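Local coordinates for protein D-galactonate dehydratase family member RspA (Pantoea ananatis, PDB 3T6C) that dehydrates D-gluconate to 2-dehydro-3-deoxy-D-gluconate with low activity in vitro, using one magnesium ion per subunit, as a member of the enolase superfamily, at residues T63-I68 and P350-P355. Residues are numbered along the deposited sequence; the frame is centred on the assembly and turned at random.
Sequences TFTQRI and PGDISP. With GCO (D-gluconic acid), chain D.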
loop_
_atom_site.group_PDB
_atom_site.type_symbol
_atom_site.label_atom_id
_atom_site.label_comp_id
_atom_site.label_asym_id
_atom_site.label_seq_id
_atom_site.Cartn_x
_atom_site.Cartn_y
_atom_site.Cartn_z
ATOM N N THR A 63 -25.106 31.994 3.412
ATOM C CA THR A 63 -26.365 31.339 3.789
ATOM C C THR A 63 -26.124 29.882 4.214
ATOM O O THR A 63 -25.969 28.963 3.390
ATOM C CB THR A 63 -27.318 31.362 2.555
ATOM O OG1 THR A 63 -27.657 32.714 2.243
ATOM C CG2 THR A 63 -28.637 30.616 2.822
ATOM N N PHE A 64 -26.225 29.685 5.538
ATOM C CA PHE A 64 -26.438 28.359 6.176
ATOM C C PHE A 64 -27.831 28.594 6.727
ATOM O O PHE A 64 -28.031 29.151 7.838
ATOM C CB PHE A 64 -25.403 28.261 7.295
ATOM C CG PHE A 64 -25.481 27.045 8.171
ATOM C CD1 PHE A 64 -26.408 26.029 7.968
ATOM C CD2 PHE A 64 -24.583 26.959 9.249
ATOM C CE1 PHE A 64 -26.461 24.910 8.800
ATOM C CE2 PHE A 64 -24.607 25.844 10.121
ATOM C CZ PHE A 64 -25.573 24.813 9.903
ATOM N N THR A 65 -28.811 28.073 5.994
ATOM C CA THR A 65 -30.208 28.496 6.234
ATOM C C THR A 65 -30.730 28.026 7.590
ATOM O O THR A 65 -31.559 28.698 8.223
ATOM C CB THR A 65 -31.115 28.085 5.006
ATOM O OG1 THR A 65 -32.388 28.743 5.104
ATOM C CG2 THR A 65 -31.407 26.566 4.987
ATOM N N GLN A 66 -30.214 26.891 8.066
ATOM C CA GLN A 66 -30.715 26.316 9.316
ATOM C C GLN A 66 -30.192 26.982 10.558
ATOM O O GLN A 66 -30.617 26.690 11.668
ATOM C CB GLN A 66 -30.362 24.837 9.400
ATOM C CG GLN A 66 -30.980 23.938 8.269
ATOM C CD GLN A 66 -30.186 23.874 6.975
ATOM O OE1 GLN A 66 -29.148 24.541 6.798
ATOM N NE2 GLN A 66 -30.683 23.065 6.025
ATOM N N ARG A 67 -29.121 27.711 10.374
ATOM C CA ARG A 67 -28.418 28.444 11.420
ATOM C C ARG A 67 -28.294 29.954 11.392
ATOM O O ARG A 67 -27.169 30.453 11.721
ATOM C CB ARG A 67 -27.178 27.686 11.903
ATOM C CG ARG A 67 -27.434 26.246 12.456
ATOM C CD ARG A 67 -28.104 26.359 13.869
ATOM N NE ARG A 67 -28.177 25.056 14.580
ATOM C CZ ARG A 67 -29.163 24.184 14.375
ATOM N NH1 ARG A 67 -30.090 24.443 13.454
ATOM N NH2 ARG A 67 -29.226 23.051 15.108
ATOM N N ILE A 68 -29.188 30.630 10.662
ATOM C CA ILE A 68 -28.931 32.023 10.286
ATOM C C ILE A 68 -28.503 32.904 11.455
ATOM O O ILE A 68 -27.676 33.792 11.267
ATOM C CB ILE A 68 -30.162 32.663 9.569
ATOM C CG1 ILE A 68 -31.371 32.800 10.504
ATOM C CG2 ILE A 68 -30.493 31.851 8.296
ATOM C CD1 ILE A 68 -32.604 33.424 9.808
ATOM N N PRO A 350 -29.418 24.858 -4.646
ATOM C CA PRO A 350 -30.844 24.641 -4.433
ATOM C C PRO A 350 -31.453 25.991 -3.977
ATOM O O PRO A 350 -31.109 27.052 -4.485
ATOM C CB PRO A 350 -30.874 23.530 -3.395
ATOM C CG PRO A 350 -29.816 23.881 -2.529
ATOM C CD PRO A 350 -28.718 24.588 -3.385
ATOM N N GLY A 351 -32.532 25.914 -3.249
ATOM C CA GLY A 351 -33.133 27.134 -2.735
ATOM C C GLY A 351 -32.362 27.808 -1.615
ATOM O O GLY A 351 -32.539 29.029 -1.474
ATOM N N ASP A 352 -31.543 27.076 -0.830
ATOM C CA ASP A 352 -30.947 27.826 0.271
ATOM C C ASP A 352 -29.541 28.209 -0.142
ATOM O O ASP A 352 -28.514 27.778 0.413
ATOM C CB ASP A 352 -30.870 26.901 1.519
ATOM C CG ASP A 352 -30.336 25.489 1.252
ATOM O OD1 ASP A 352 -30.704 24.803 0.271
ATOM O OD2 ASP A 352 -29.514 25.017 2.073
ATOM N N ILE A 353 -29.545 29.298 -0.892
ATOM C CA ILE A 353 -28.378 30.010 -1.339
ATOM C C ILE A 353 -28.931 31.351 -1.799
ATOM O O ILE A 353 -29.969 31.358 -2.448
ATOM C CB ILE A 353 -27.663 29.234 -2.439
ATOM C CG1 ILE A 353 -26.404 29.998 -2.886
ATOM C CG2 ILE A 353 -28.550 28.922 -3.671
ATOM C CD1 ILE A 353 -25.497 29.164 -3.855
ATOM N N SER A 354 -28.237 32.474 -1.571
ATOM C CA SER A 354 -28.802 33.747 -2.051
ATOM C C SER A 354 -28.447 33.931 -3.514
ATOM O O SER A 354 -27.557 33.259 -4.016
ATOM C CB SER A 354 -28.268 34.937 -1.243
ATOM O OG SER A 354 -26.934 35.161 -1.592
ATOM N N PRO A 355 -29.122 34.873 -4.222
ATOM C CA PRO A 355 -28.695 35.105 -5.593
ATOM C C PRO A 355 -27.217 35.545 -5.718
ATOM O O PRO A 355 -26.638 35.345 -6.782
ATOM C CB PRO A 355 -29.595 36.254 -6.029
ATOM C CG PRO A 355 -30.909 35.922 -5.329
ATOM C CD PRO A 355 -30.430 35.492 -3.930
HETATM C C1 GCO D . -29.357 19.248 -3.188
HETATM C C2 GCO D . -29.363 19.111 -1.712
HETATM C C3 GCO D . -30.420 19.935 -1.001
HETATM C C4 GCO D . -30.172 19.951 0.494
HETATM C C5 GCO D . -30.535 21.302 1.059
HETATM C C6 GCO D . -30.295 21.417 2.554
HETATM O O1A GCO D . -29.805 20.278 -3.771
HETATM O O1B GCO D . -28.744 18.360 -3.867
HETATM O O2 GCO D . -29.251 17.753 -1.378
HETATM O O3 GCO D . -31.634 19.366 -1.325
HETATM O O4 GCO D . -30.971 18.937 1.075
HETATM O O5 GCO D . -29.791 22.262 0.406
HETATM O O6 GCO D . -30.593 22.687 3.099
HETATM O O HOH W 1 -28.065 26.850 3.526
#
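At the O6 end of the bound D-gluconate, the end away from the carboxylate, where the capping domain of an enolase-superfamily enzyme closes over the barrel, T63 and T65 of loop 63-68 meet D352 of loop 350-355. The methyl of T65 lies on the methylene of D352, CG2 to CB 3.5 Å, the two side chains crossing at about a right angle. Threonine suits this place because its two branches part: with OG1 anti to the backbone N (chi1 -168°), CG2 falls between N and the carbonyl carbon and meets the aspartate, while OG1 bonds to the carbonyl of D43. Beside it, the methyl of T63 packs on the backbone of D352, CG2 to O 3.7 Å; its hydroxyl accepts the N-H of V45, so threonine gives this buried place both a methyl and an acceptor.

In this mandelate racemase-type fold the barrel domain supplies the magnesium ligands D246, E272 and E298, and loops of both domains meet at the O6 end. The carboxylate of D352, from the barrel loop, accepts from two hydroxyls, O5 of gluconate to OD1 at 2.7 Å and O6 to OD2 at 2.8 Å, a pairing suited to a two-oxygen acceptor. Q66, from the capping loop and bent at chi2 (85°), brings NE2 to within 3.0 Å of the same O6, which thus accepts from the amide and donates to the aspartate. A water joins the loops, accepting the N-H of T65 and bonding to T63 O and, at 2.8 Å, to OD2 of D352. P350, at a position linked to substrate specificity in relatives, rests its ring on gluconate, CG to O5 3.4 Å.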